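Local coordinates for proteasome assembly chaperone 2 (PAC2) homologue Rv2125 (Mycobacterium tuberculosis, PDB 5UN0), which is a homologue of the eukaryotic proteasome assembly chaperone 2, a member of the PAC2 family whose precise role in the bacterium is not established, at residues A26-L31 and V203-A208; N47-R52 and Q62-R67; L117-P122 and W174-H179. One frame throughout, in Å; residues are numbered along the deposited sequence.

Interaction 1: residues A26-L31 and V203-A208; sequences ASWQAL and VEVPLA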
ATOM      1  N   ALA A  26      -9.569   4.935  30.434  1.00 25.86           N
ATOM      2  CA  ALA A  26     -10.064   6.155  31.050  1.00 25.31           C
ATOM      3  C   ALA A  26     -10.629   5.800  32.402  1.00 25.00           C
ATOM      4  O   ALA A  26     -10.246   6.379  33.407  1.00 25.34           O
ATOM      5  CB  ALA A  26     -11.136   6.789  30.178  1.00 25.38           C
ATOM      6  N   SER A  27     -11.539   4.828  32.406  1.00 25.04           N
ATOM      7  CA  SER A  27     -12.291   4.450  33.597  1.00 24.15           C
ATOM      8  C   SER A  27     -11.359   4.029  34.690  1.00 23.62           C
ATOM      9  O   SER A  27     -11.398   4.579  35.779  1.00 25.66           O
ATOM     10  CB  SER A  27     -13.261   3.304  33.296  1.00 24.87           C
ATOM     11  OG  SER A  27     -14.168   3.641  32.252  1.00 25.37           O
ATOM     12  N   TRP A  28     -10.509   3.060  34.396  1.00 24.14           N
ATOM     13  CA  TRP A  28      -9.569   2.523  35.388  1.00 24.70           C
ATOM     14  C   TRP A  28      -8.204   3.215  35.442  1.00 25.39           C
ATOM     15  O   TRP A  28      -7.322   2.781  36.168  1.00 24.79           O
ATOM     16  CB  TRP A  28      -9.360   1.041  35.134  1.00 25.05           C
ATOM     17  CG  TRP A  28     -10.575   0.251  35.307  1.00 24.87           C
ATOM     18  CD1 TRP A  28     -11.571   0.501  36.173  1.00 25.38           C
ATOM     19  CD2 TRP A  28     -10.929  -0.951  34.608  1.00 24.89           C
ATOM     20  NE1 TRP A  28     -12.534  -0.447  36.052  1.00 27.00           N
ATOM     21  CE2 TRP A  28     -12.175  -1.354  35.098  1.00 26.01           C
ATOM     22  CE3 TRP A  28     -10.324  -1.712  33.608  1.00 24.96           C
ATOM     23  CZ2 TRP A  28     -12.842  -2.495  34.638  1.00 25.94           C
ATOM     24  CZ3 TRP A  28     -10.978  -2.844  33.143  1.00 25.66           C
ATOM     25  CH2 TRP A  28     -12.229  -3.224  33.662  1.00 26.51           C
ATOM     26  N   GLN A  29      -8.038   4.293  34.677  1.00 27.69           N
ATOM     27  CA  GLN A  29      -6.832   5.147  34.733  1.00 28.33           C
ATOM     28  C   GLN A  29      -5.536   4.365  34.519  1.00 26.90           C
ATOM     29  O   GLN A  29      -4.719   4.217  35.434  1.00 26.31           O
ATOM     30  CB  GLN A  29      -6.770   5.927  36.050  1.00 30.60           C
ATOM     31  CG  GLN A  29      -7.874   6.966  36.194  1.00 32.26           C
ATOM     32  CD  GLN A  29      -7.554   8.018  37.231  1.00 35.15           C
ATOM     33  OE1 GLN A  29      -6.649   7.840  38.068  1.00 35.97           O
ATOM     34  NE2 GLN A  29      -8.281   9.142  37.177  1.00 36.60           N
ATOM     35  N   ALA A  30      -5.340   3.903  33.289  1.00 25.48           N
ATOM     36  CA  ALA A  30      -4.265   2.990  33.001  1.00 24.84           C
ATOM     37  C   ALA A  30      -2.944   3.731  32.919  1.00 25.35           C
ATOM     38  O   ALA A  30      -2.906   4.882  32.506  1.00 25.68           O
ATOM     39  CB  ALA A  30      -4.542   2.237  31.721  1.00 24.88           C
ATOM     40  N   LEU A  31      -1.871   3.044  33.311  1.00 25.90           N
ATOM     41  CA  LEU A  31      -0.525   3.598  33.368  1.00 25.51           C
ATOM     42  C   LEU A  31       0.279   3.074  32.170  1.00 25.45           C
ATOM     43  O   LEU A  31       0.496   1.866  32.041  1.00 24.38           O
ATOM     44  CB  LEU A  31       0.102   3.173  34.697  1.00 26.49           C
ATOM     45  CG  LEU A  31       1.433   3.671  35.235  1.00 27.65           C
ATOM     46  CD1 LEU A  31       1.875   2.836  36.431  1.00 28.96           C
ATOM     47  CD2 LEU A  31       2.501   3.652  34.176  1.00 28.57           C
ATOM     48  N   VAL A 203     -14.858  -9.112  35.576  1.00 62.71           N
ATOM     49  CA  VAL A 203     -14.816  -7.918  36.412  1.00 61.46           C
ATOM     50  C   VAL A 203     -15.789  -6.944  35.793  1.00 58.97           C
ATOM     51  O   VAL A 203     -15.761  -6.753  34.589  1.00 57.95           O
ATOM     52  CB  VAL A 203     -13.427  -7.252  36.473  1.00 63.03           C
ATOM     53  CG1 VAL A 203     -13.413  -6.177  37.561  1.00 62.99           C
ATOM     54  CG2 VAL A 203     -12.336  -8.275  36.736  1.00 61.75           C
ATOM     55  N   GLU A 204     -16.646  -6.331  36.607  1.00 58.25           N
ATOM     56  CA  GLU A 204     -17.648  -5.421  36.074  1.00 55.95           C
ATOM     57  C   GLU A 204     -16.948  -4.167  35.558  1.00 50.99           C
ATOM     58  O   GLU A 204     -16.032  -3.660  36.201  1.00 47.80           O
ATOM     59  CB  GLU A 204     -18.742  -5.061  37.102  1.00 57.44           C
ATOM     60  CG  GLU A 204     -19.978  -4.446  36.422  1.00 59.68           C
ATOM     61  CD  GLU A 204     -21.093  -3.979  37.353  1.00 57.91           C
ATOM     62  OE1 GLU A 204     -21.240  -2.757  37.491  1.00 54.70           O
ATOM     63  OE2 GLU A 204     -21.854  -4.806  37.907  1.00 58.64           O
ATOM     64  N   VAL A 205     -17.376  -3.700  34.383  1.00 49.01           N
ATOM     65  CA  VAL A 205     -16.855  -2.465  33.790  1.00 46.50           C
ATOM     66  C   VAL A 205     -17.956  -1.411  33.780  1.00 43.90           C
ATOM     67  O   VAL A 205     -19.071  -1.643  33.269  1.00 44.51           O
ATOM     68  CB  VAL A 205     -16.211  -2.633  32.381  1.00 47.65           C
ATOM     69  CG1 VAL A 205     -17.073  -3.452  31.446  1.00 47.44           C
ATOM     70  CG2 VAL A 205     -15.916  -1.277  31.748  1.00 49.66           C
ATOM     71  N   PRO A 206     -17.646  -0.241  34.351  1.00 40.98           N
ATOM     72  CA  PRO A 206     -18.604   0.832  34.476  1.00 39.97           C
ATOM     73  C   PRO A 206     -18.858   1.424  33.111  1.00 39.78           C
ATOM     74  O   PRO A 206     -17.916   1.894  32.470  1.00 39.53           O
ATOM     75  CB  PRO A 206     -17.887   1.843  35.387  1.00 39.92           C
ATOM     76  CG  PRO A 206     -16.506   1.323  35.622  1.00 40.41           C
ATOM     77  CD  PRO A 206     -16.283   0.202  34.682  1.00 40.64           C
ATOM     78  N   LEU A 207     -20.103   1.382  32.650  1.00 39.90           N
ATOM     79  CA  LEU A 207     -20.403   1.909  31.328  1.00 40.81           C
ATOM     80  C   LEU A 207     -20.570   3.414  31.354  1.00 42.37           C
ATOM     81  O   LEU A 207     -20.434   4.066  30.314  1.00 43.60           O
ATOM     82  CB  LEU A 207     -21.647   1.268  30.738  1.00 40.67           C
ATOM     83  CG  LEU A 207     -21.538  -0.235  30.500  1.00 40.47           C
ATOM     84  CD1 LEU A 207     -22.923  -0.847  30.403  1.00 40.86           C
ATOM     85  CD2 LEU A 207     -20.742  -0.520  29.240  1.00 39.85           C
ATOM     86  N   ALA A 208     -20.863   3.967  32.533  1.00 44.33           N
ATOM     87  CA  ALA A 208     -21.013   5.418  32.704  1.00 45.05           C
ATOM     88  C   ALA A 208     -22.110   6.022  31.801  1.00 47.08           C
ATOM     89  O   ALA A 208     -23.291   5.708  31.973  1.00 48.18           O
ATOM     90  CB  ALA A 208     -19.676   6.119  32.491  1.00 44.42           C
TER
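Trp28 meets the 203-208 loop with the edge of its indole that carries NE1 and CZ2. Its CZ2 lies 4.1 Å from Val205 CB, and the two side chains cross at about a right angle. Pro206 comes in obliquely on the pyrrole side, where its CD is 4.0 Å from Trp28 NE1. The carbonyl of Glu204 sits at the ring edge, in the plane, with its O 3.7 Å from Trp28 CZ2. Chi1 of -64° puts CG of Trp28 beside the backbone N, anti to the carbonyl carbon. Pro73, Pro74 and Cys71 also touch the Trp28 side chain.

Ser27 adds a looser contact. Its CB is 4.5 Å from Pro206 CG. Its hydroxyl is hydrogen-bonded to His23 O, one turn back in the same helix. His23 has a second role, since its NE2 hydrogen-bonds Pro206 O and so ties the loop to that helix. Val205 rests on Leu24 and Leu194, and its N hydrogen-bonds Glu198 OE2.

The contact is apolar packing between a helix end and the loop joining helices 188-201 and 210-222. Gln29, with positive phi, ends helix 16-27 in a Schellman motif, directly after the tryptophan that makes the contact.

Interaction 2: residues N47-R52 and Q62-R67; sequences NRPVIR and QWPAMR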
ATOM      1  N   ASN A  47       0.289   4.209   7.020  1.00 20.71           N
ATOM      2  CA  ASN A  47       0.112   4.815   8.344  1.00 21.35           C
ATOM      3  C   ASN A  47       1.001   6.030   8.506  1.00 22.40           C
ATOM      4  O   ASN A  47       2.145   5.912   8.993  1.00 23.31           O
ATOM      5  CB  ASN A  47       0.503   3.830   9.453  1.00 21.24           C
ATOM      6  CG  ASN A  47      -0.371   2.609   9.496  1.00 20.89           C
ATOM      7  OD1 ASN A  47       0.127   1.508   9.714  1.00 20.99           O
ATOM      8  ND2 ASN A  47      -1.678   2.785   9.324  1.00 20.77           N
ATOM      9  N   ARG A  48       0.493   7.194   8.114  1.00 22.59           N
ATOM     10  CA  ARG A  48       1.303   8.418   8.166  1.00 23.64           C
ATOM     11  C   ARG A  48       1.506   8.916   9.603  1.00 24.42           C
ATOM     12  O   ARG A  48       0.691   8.629  10.477  1.00 25.23           O
ATOM     13  CB  ARG A  48       0.689   9.502   7.286  1.00 23.55           C
ATOM     14  CG  ARG A  48       0.711   9.127   5.813  1.00 23.76           C
ATOM     15  CD  ARG A  48       0.375  10.299   4.897  1.00 24.77           C
ATOM     16  NE  ARG A  48       0.684   9.969   3.501  1.00 24.62           N
ATOM     17  CZ  ARG A  48       1.861  10.144   2.906  1.00 24.15           C
ATOM     18  NH1 ARG A  48       2.012   9.775   1.642  1.00 24.47           N
ATOM     19  NH2 ARG A  48       2.888  10.685   3.551  1.00 24.43           N
ATOM     20  N   PRO A  49       2.620   9.622   9.865  1.00 24.22           N
ATOM     21  CA  PRO A  49       2.733  10.215  11.180  1.00 24.67           C
ATOM     22  C   PRO A  49       1.923  11.473  11.220  1.00 24.98           C
ATOM     23  O   PRO A  49       1.568  12.022  10.173  1.00 23.72           O
ATOM     24  CB  PRO A  49       4.234  10.531  11.327  1.00 24.82           C
ATOM     25  CG  PRO A  49       4.899   9.763  10.245  1.00 25.31           C
ATOM     26  CD  PRO A  49       3.886   9.718   9.130  1.00 24.88           C
ATOM     27  N   VAL A  50       1.637  11.914  12.437  1.00 26.99           N
ATOM     28  CA  VAL A  50       0.826  13.099  12.656  1.00 28.25           C
ATOM     29  C   VAL A  50       1.728  14.236  13.092  1.00 28.21           C
ATOM     30  O   VAL A  50       2.482  14.106  14.064  1.00 25.62           O
ATOM     31  CB  VAL A  50      -0.273  12.859  13.710  1.00 28.77           C
ATOM     32  CG1 VAL A  50      -1.254  14.018  13.725  1.00 29.58           C
ATOM     33  CG2 VAL A  50      -1.026  11.568  13.422  1.00 28.59           C
ATOM     34  N   ILE A  51       1.652  15.333  12.340  1.00 30.52           N
ATOM     35  CA  ILE A  51       2.398  16.548  12.642  1.00 32.23           C
ATOM     36  C   ILE A  51       1.485  17.523  13.364  1.00 34.52           C
ATOM     37  O   ILE A  51       0.281  17.547  13.114  1.00 34.26           O
ATOM     38  CB  ILE A  51       2.944  17.229  11.365  1.00 31.93           C
ATOM     39  CG1 ILE A  51       4.239  17.995  11.681  1.00 31.84           C
ATOM     40  CG2 ILE A  51       1.912  18.149  10.716  1.00 32.57           C
ATOM     41  CD1 ILE A  51       5.422  17.483  10.908  1.00 31.87           C
ATOM     42  N   ARG A  52       2.063  18.316  14.265  1.00 37.32           N
ATOM     43  CA  ARG A  52       1.353  19.439  14.872  1.00 37.63           C
ATOM     44  C   ARG A  52       2.218  20.680  14.734  1.00 36.43           C
ATOM     45  O   ARG A  52       3.300  20.742  15.304  1.00 35.32           O
ATOM     46  CB  ARG A  52       1.024  19.181  16.339  1.00 40.74           C
ATOM     47  CG  ARG A  52      -0.021  20.143  16.908  1.00 42.96           C
ATOM     48  CD  ARG A  52      -0.571  19.659  18.242  1.00 43.11           C
ATOM     49  NE  ARG A  52       0.491  19.521  19.243  1.00 43.59           N
ATOM     50  CZ  ARG A  52       1.038  20.534  19.915  1.00 42.61           C
ATOM     51  NH1 ARG A  52       0.629  21.788  19.711  1.00 42.02           N
ATOM     52  NH2 ARG A  52       1.999  20.291  20.797  1.00 41.62           N
ATOM     53  N   GLN A  62       4.165  12.675  15.784  1.00 39.41           N
ATOM     54  CA  GLN A  62       3.613  11.489  16.405  1.00 40.21           C
ATOM     55  C   GLN A  62       3.680  10.317  15.447  1.00 37.13           C
ATOM     56  O   GLN A  62       3.065  10.338  14.375  1.00 36.80           O
ATOM     57  CB  GLN A  62       2.172  11.751  16.844  1.00 45.88           C
ATOM     58  CG  GLN A  62       1.512  10.606  17.620  1.00 51.61           C
ATOM     59  CD  GLN A  62       2.313  10.069  18.799  1.00 54.49           C
ATOM     60  OE1 GLN A  62       2.145   8.908  19.179  1.00 55.76           O
ATOM     61  NE2 GLN A  62       3.181  10.896  19.381  1.00 57.06           N
ATOM     62  N   TRP A  63       4.433   9.298  15.847  1.00 33.13           N
ATOM     63  CA  TRP A  63       4.635   8.111  15.017  1.00 30.36           C
ATOM     64  C   TRP A  63       3.667   6.975  15.340  1.00 30.05           C
ATOM     65  O   TRP A  63       3.422   6.683  16.513  1.00 29.08           O
ATOM     66  CB  TRP A  63       6.051   7.581  15.214  1.00 28.68           C
ATOM     67  CG  TRP A  63       7.097   8.508  14.723  1.00 27.24           C
ATOM     68  CD1 TRP A  63       7.662   9.537  15.403  1.00 26.55           C
ATOM     69  CD2 TRP A  63       7.703   8.494  13.434  1.00 25.39           C
ATOM     70  NE1 TRP A  63       8.595  10.164  14.617  1.00 26.56           N
ATOM     71  CE2 TRP A  63       8.634   9.540  13.399  1.00 25.65           C
ATOM     72  CE3 TRP A  63       7.561   7.686  12.312  1.00 24.88           C
ATOM     73  CZ2 TRP A  63       9.407   9.805  12.284  1.00 25.89           C
ATOM     74  CZ3 TRP A  63       8.319   7.949  11.214  1.00 25.13           C
ATOM     75  CH2 TRP A  63       9.232   9.002  11.197  1.00 25.39           C
ATOM     76  N   PRO A  64       3.168   6.284  14.302  1.00 28.94           N
ATOM     77  CA  PRO A  64       2.306   5.141  14.550  1.00 28.42           C
ATOM     78  C   PRO A  64       3.048   4.130  15.384  1.00 29.01           C
ATOM     79  O   PRO A  64       4.261   3.992  15.241  1.00 31.55           O
ATOM     80  CB  PRO A  64       2.046   4.582  13.158  1.00 28.31           C
ATOM     81  CG  PRO A  64       3.212   5.028  12.356  1.00 28.55           C
ATOM     82  CD  PRO A  64       3.562   6.379  12.884  1.00 28.80           C
ATOM     83  N   ALA A  65       2.331   3.441  16.260  1.00 29.24           N
ATOM     84  CA  ALA A  65       2.961   2.542  17.212  1.00 28.72           C
ATOM     85  C   ALA A  65       1.930   1.710  17.935  1.00 30.31           C
ATOM     86  O   ALA A  65       0.709   1.913  17.774  1.00 29.25           O
ATOM     87  CB  ALA A  65       3.780   3.343  18.218  1.00 29.19           C
ATOM     88  N   MET A  66       2.443   0.800  18.764  1.00 32.24           N
ATOM     89  CA  MET A  66       1.625  -0.026  19.646  1.00 33.12           C
ATOM     90  C   MET A  66       1.815   0.416  21.093  1.00 33.03           C
ATOM     91  O   MET A  66       2.896   0.265  21.639  1.00 33.23           O
ATOM     92  CB  MET A  66       2.028  -1.489  19.497  1.00 33.95           C
ATOM     93  CG  MET A  66       0.951  -2.471  19.924  1.00 35.43           C
ATOM     94  SD  MET A  66      -0.494  -2.354  18.848  1.00 37.31           S
ATOM     95  CE  MET A  66      -1.785  -2.788  20.005  1.00 37.82           C
ATOM     96  N   ARG A  67       0.769   0.979  21.699  1.00 34.38           N
ATOM     97  CA  ARG A  67       0.809   1.426  23.105  1.00 34.28           C
ATOM     98  C   ARG A  67       0.300   0.351  24.066  1.00 31.91           C
ATOM     99  O   ARG A  67      -0.797  -0.194  23.908  1.00 31.01           O
ATOM    100  CB  ARG A  67       0.035   2.735  23.283  1.00 39.06           C
ATOM    101  CG  ARG A  67       0.793   3.909  22.698  1.00 45.10           C
ATOM    102  CD  ARG A  67      -0.067   5.141  22.338  1.00 49.74           C
ATOM    103  NE  ARG A  67       0.568   5.921  21.255  1.00 54.77           N
ATOM    104  CZ  ARG A  67       0.532   5.565  19.963  1.00 59.14           C
ATOM    105  NH1 ARG A  67      -0.108   4.458  19.580  1.00 58.37           N
ATOM    106  NH2 ARG A  67       1.133   6.313  19.040  1.00 62.24           N
TER
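Val50 and Gln62 face each other as a hydrogen-bonded antiparallel pair. Val50 N donates a hydrogen bond to Gln62 O at 2.9 Å, with an N-H...O angle of 163°. Gln62 N returns the bond to Val50 O at 2.8 Å. The two side chains leave on the same face of the sheet, with Val50 CB 4.1 Å from Gln62 CB.

The Gln62 chain bends at chi2 (51°). Its OE1 accepts a hydrogen bond from Arg67 NH2 at 2.8 Å, in the guanidinium plane. Arg67 NH1 makes a weak hydrogen bond to Ala65 O.

The pair belongs to a beta hairpin of strands 50-54 and 57-62 that stands apart from the main sheet. Residues 50-52 also pair antiparallel with a strand of the second subunit, so this small sheet runs on into that chain.

Prolines fill the base. Pro49 CG lies over one face of the Trp63 indole, offset toward the rim, in a CH-pi contact 4.2 Å from the six-membered ring centroid. Pro64 CG packs 3.6 Å from Asn47 O, while Asn47 OD1 is hydrogen-bonded to Asn89 ND2. The second subunit holds Arg48, whose NH1 forms a salt bridge with Glu87 of that chain and whose NH2 hydrogen-bonds its Thr153 O, and Arg93 of the same subunit makes a cation-pi contact with Trp63.

Interaction 3: residues L117-P122 and W174-H179; sequences LLADTP and WAAVPH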
ATOM      1  N   LEU A 117     -16.482  -5.027  12.518  1.00 40.88           N
ATOM      2  CA  LEU A 117     -16.595  -5.162  11.072  1.00 43.01           C
ATOM      3  C   LEU A 117     -17.910  -4.570  10.570  1.00 45.58           C
ATOM      4  O   LEU A 117     -18.889  -4.478  11.313  1.00 42.74           O
ATOM      5  CB  LEU A 117     -16.485  -6.639  10.681  1.00 42.11           C
ATOM      6  CG  LEU A 117     -17.439  -7.610  11.390  1.00 42.07           C
ATOM      7  CD1 LEU A 117     -18.705  -7.822  10.574  1.00 41.46           C
ATOM      8  CD2 LEU A 117     -16.760  -8.947  11.663  1.00 42.56           C
ATOM      9  N   LEU A 118     -17.913  -4.170   9.303  1.00 51.12           N
ATOM     10  CA  LEU A 118     -19.132  -3.711   8.644  1.00 54.60           C
ATOM     11  C   LEU A 118     -19.914  -4.902   8.114  1.00 55.81           C
ATOM     12  O   LEU A 118     -19.370  -5.754   7.403  1.00 53.55           O
ATOM     13  CB  LEU A 118     -18.816  -2.747   7.498  1.00 54.83           C
ATOM     14  CG  LEU A 118     -18.101  -1.460   7.924  1.00 55.27           C
ATOM     15  CD1 LEU A 118     -17.866  -0.550   6.726  1.00 56.90           C
ATOM     16  CD2 LEU A 118     -18.864  -0.710   9.004  1.00 55.10           C
ATOM     17  N   ALA A 119     -21.189  -4.962   8.477  1.00 57.34           N
ATOM     18  CA  ALA A 119     -22.071  -6.015   7.983  1.00 59.19           C
ATOM     19  C   ALA A 119     -23.429  -5.467   7.583  1.00 56.79           C
ATOM     20  O   ALA A 119     -23.738  -4.288   7.812  1.00 53.32           O
ATOM     21  CB  ALA A 119     -22.229  -7.114   9.028  1.00 58.67           C
ATOM     22  N   ASP A 120     -24.211  -6.344   6.958  1.00 57.71           N
ATOM     23  CA  ASP A 120     -25.615  -6.081   6.668  1.00 61.42           C
ATOM     24  C   ASP A 120     -26.392  -6.361   7.952  1.00 63.51           C
ATOM     25  O   ASP A 120     -26.664  -7.521   8.275  1.00 63.19           O
ATOM     26  CB  ASP A 120     -26.138  -6.981   5.532  1.00 60.32           C
ATOM     27  CG  ASP A 120     -25.336  -6.846   4.237  1.00 60.37           C
ATOM     28  OD1 ASP A 120     -24.977  -5.711   3.837  1.00 56.37           O
ATOM     29  OD2 ASP A 120     -25.083  -7.899   3.607  1.00 59.92           O
ATOM     30  N   THR A 121     -26.723  -5.300   8.690  1.00 64.49           N
ATOM     31  CA  THR A 121     -27.413  -5.436   9.976  1.00 65.18           C
ATOM     32  C   THR A 121     -28.144  -4.131  10.339  1.00 64.94           C
ATOM     33  O   THR A 121     -27.631  -3.041  10.086  1.00 64.92           O
ATOM     34  CB  THR A 121     -26.423  -5.843  11.098  1.00 66.51           C
ATOM     35  OG1 THR A 121     -27.120  -6.046  12.335  1.00 65.67           O
ATOM     36  CG2 THR A 121     -25.333  -4.783  11.290  1.00 67.99           C
ATOM     37  N   PRO A 122     -29.350  -4.230  10.921  1.00 65.58           N
ATOM     38  CA  PRO A 122     -30.078  -2.998  11.270  1.00 67.89           C
ATOM     39  C   PRO A 122     -29.428  -2.242  12.425  1.00 69.56           C
ATOM     40  O   PRO A 122     -28.783  -2.848  13.284  1.00 73.72           O
ATOM     41  CB  PRO A 122     -31.475  -3.488  11.681  1.00 68.04           C
ATOM     42  CG  PRO A 122     -31.397  -4.971  11.779  1.00 69.22           C
ATOM     43  CD  PRO A 122     -30.058  -5.455  11.322  1.00 66.45           C
ATOM     44  N   TRP A 174     -15.945  -9.983  17.611  1.00 29.21           N
ATOM     45  CA  TRP A 174     -16.155  -9.050  16.497  1.00 30.00           C
ATOM     46  C   TRP A 174     -17.551  -8.515  16.553  1.00 29.77           C
ATOM     47  O   TRP A 174     -18.505  -9.280  16.517  1.00 31.96           O
ATOM     48  CB  TRP A 174     -15.959  -9.768  15.166  1.00 30.85           C
ATOM     49  CG  TRP A 174     -14.560 -10.138  14.942  1.00 31.73           C
ATOM     50  CD1 TRP A 174     -13.928 -11.255  15.390  1.00 33.37           C
ATOM     51  CD2 TRP A 174     -13.580  -9.366  14.254  1.00 32.99           C
ATOM     52  NE1 TRP A 174     -12.602 -11.234  15.017  1.00 34.26           N
ATOM     53  CE2 TRP A 174     -12.364 -10.082  14.314  1.00 33.71           C
ATOM     54  CE3 TRP A 174     -13.606  -8.133  13.593  1.00 33.42           C
ATOM     55  CZ2 TRP A 174     -11.188  -9.607  13.737  1.00 33.59           C
ATOM     56  CZ3 TRP A 174     -12.440  -7.662  13.019  1.00 32.99           C
ATOM     57  CH2 TRP A 174     -11.242  -8.395  13.100  1.00 32.91           C
ATOM     58  N   ALA A 175     -17.676  -7.204  16.641  1.00 31.43           N
ATOM     59  CA  ALA A 175     -18.991  -6.556  16.680  1.00 33.02           C
ATOM     60  C   ALA A 175     -19.419  -6.157  15.277  1.00 34.57           C
ATOM     61  O   ALA A 175     -18.620  -5.601  14.521  1.00 35.63           O
ATOM     62  CB  ALA A 175     -18.950  -5.330  17.584  1.00 32.74           C
ATOM     63  N   ALA A 176     -20.683  -6.411  14.936  1.00 37.42           N
ATOM     64  CA  ALA A 176     -21.208  -6.087  13.588  1.00 38.90           C
ATOM     65  C   ALA A 176     -21.852  -4.697  13.511  1.00 41.93           C
ATOM     66  O   ALA A 176     -22.927  -4.456  14.076  1.00 41.19           O
ATOM     67  CB  ALA A 176     -22.194  -7.146  13.127  1.00 38.88           C
ATOM     68  N   VAL A 177     -21.188  -3.800  12.783  1.00 47.85           N
ATOM     69  CA  VAL A 177     -21.643  -2.416  12.594  1.00 51.54           C
ATOM     70  C   VAL A 177     -22.368  -2.273  11.253  1.00 52.29           C
ATOM     71  O   VAL A 177     -21.896  -2.785  10.234  1.00 55.57           O
ATOM     72  CB  VAL A 177     -20.457  -1.430  12.628  1.00 54.14           C
ATOM     73  CG1 VAL A 177     -20.943   0.015  12.551  1.00 55.08           C
ATOM     74  CG2 VAL A 177     -19.617  -1.648  13.885  1.00 54.68           C
ATOM     75  N   PRO A 178     -23.524  -1.593  11.248  1.00 53.42           N
ATOM     76  CA  PRO A 178     -24.235  -1.319   9.998  1.00 53.57           C
ATOM     77  C   PRO A 178     -23.392  -0.503   9.024  1.00 53.97           C
ATOM     78  O   PRO A 178     -22.933   0.583   9.374  1.00 56.33           O
ATOM     79  CB  PRO A 178     -25.451  -0.514  10.456  1.00 54.64           C
ATOM     80  CG  PRO A 178     -25.671  -0.927  11.872  1.00 55.89           C
ATOM     81  CD  PRO A 178     -24.313  -1.208  12.431  1.00 54.39           C
ATOM     82  N   HIS A 179     -23.190  -1.027   7.818  1.00 54.52           N
ATOM     83  CA  HIS A 179     -22.305  -0.388   6.826  1.00 57.09           C
ATOM     84  C   HIS A 179     -22.706   1.038   6.432  1.00 56.25           C
ATOM     85  O   HIS A 179     -21.853   1.852   6.073  1.00 55.65           O
ATOM     86  CB  HIS A 179     -22.224  -1.244   5.563  1.00 60.94           C
ATOM     87  CG  HIS A 179     -23.562  -1.571   4.979  1.00 67.26           C
ATOM     88  ND1 HIS A 179     -24.307  -0.657   4.264  1.00 70.57           N
ATOM     89  CD2 HIS A 179     -24.302  -2.702   5.029  1.00 71.19           C
ATOM     90  CE1 HIS A 179     -25.441  -1.219   3.884  1.00 70.74           C
ATOM     91  NE2 HIS A 179     -25.464  -2.459   4.336  1.00 71.14           N
TER
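The side chains of Leu117 and Trp174, on neighbouring parallel strands, cross at about a right angle. Leu117 N hydrogen-bonds Ala175 O, and Leu117 O accepts from Val177 N at 2.8 Å. Ala119 N then donates to Val177 O. His179 N makes a weak hydrogen bond to Ala119 O.

From CB, on the same face of the sheet as Ala176, the Leu117 side chain turns at chi1 (53°). This sets CG between the backbone N and the carbonyl carbon, where it approaches Ala175 O at 3.9 Å. CD1 reaches toward the methyl of Ala176, 4.4 Å from its CB. CD2 goes to the tryptophan, 3.7 Å from Trp174 CB and 3.8 Å from Trp174 CE3.

Past the strand end, Thr121 CG2 lies 3.9 Å from Pro178 CD. Asp120 OD1 lies 3.3 Å from His179 CD2, with the carboxylate and ring planes 88° apart. Tyr234 OH, near the C terminus, is hydrogen-bonded to both Asp120 OD1 and His179 NE2, and so bridges them.

Strands 110-119 and 170-178 are neighbours in the mixed central sheet. Beyond 170-178 comes strand 129-132, hydrogen-bonded through Ser130 to Trp174. Helix 188-201 packs on Ala175 through Ala189 and Leu193.

Overall arrangement
From the N terminus, the chain first forms strand 2-7 and helix 16-27. The end of that helix opens interaction 1, which closes only at 203-208 and encloses most of the fold. Interactions 2 and 3 are both nested inside this loop, one after the other. Interaction 2 closes the short hairpin 50-62, then leads into strand 66-71 toward one edge of the central sheet. Interaction 3 joins strands 110-119 and 170-178 toward the other edge, across a loop that includes helix 155-166. Interactions 2 and 3 reach the same sheet, with centres 28 Å apart. Interaction 1 brings the start of the fold against the chain that follows helix 188-201. The three do not touch.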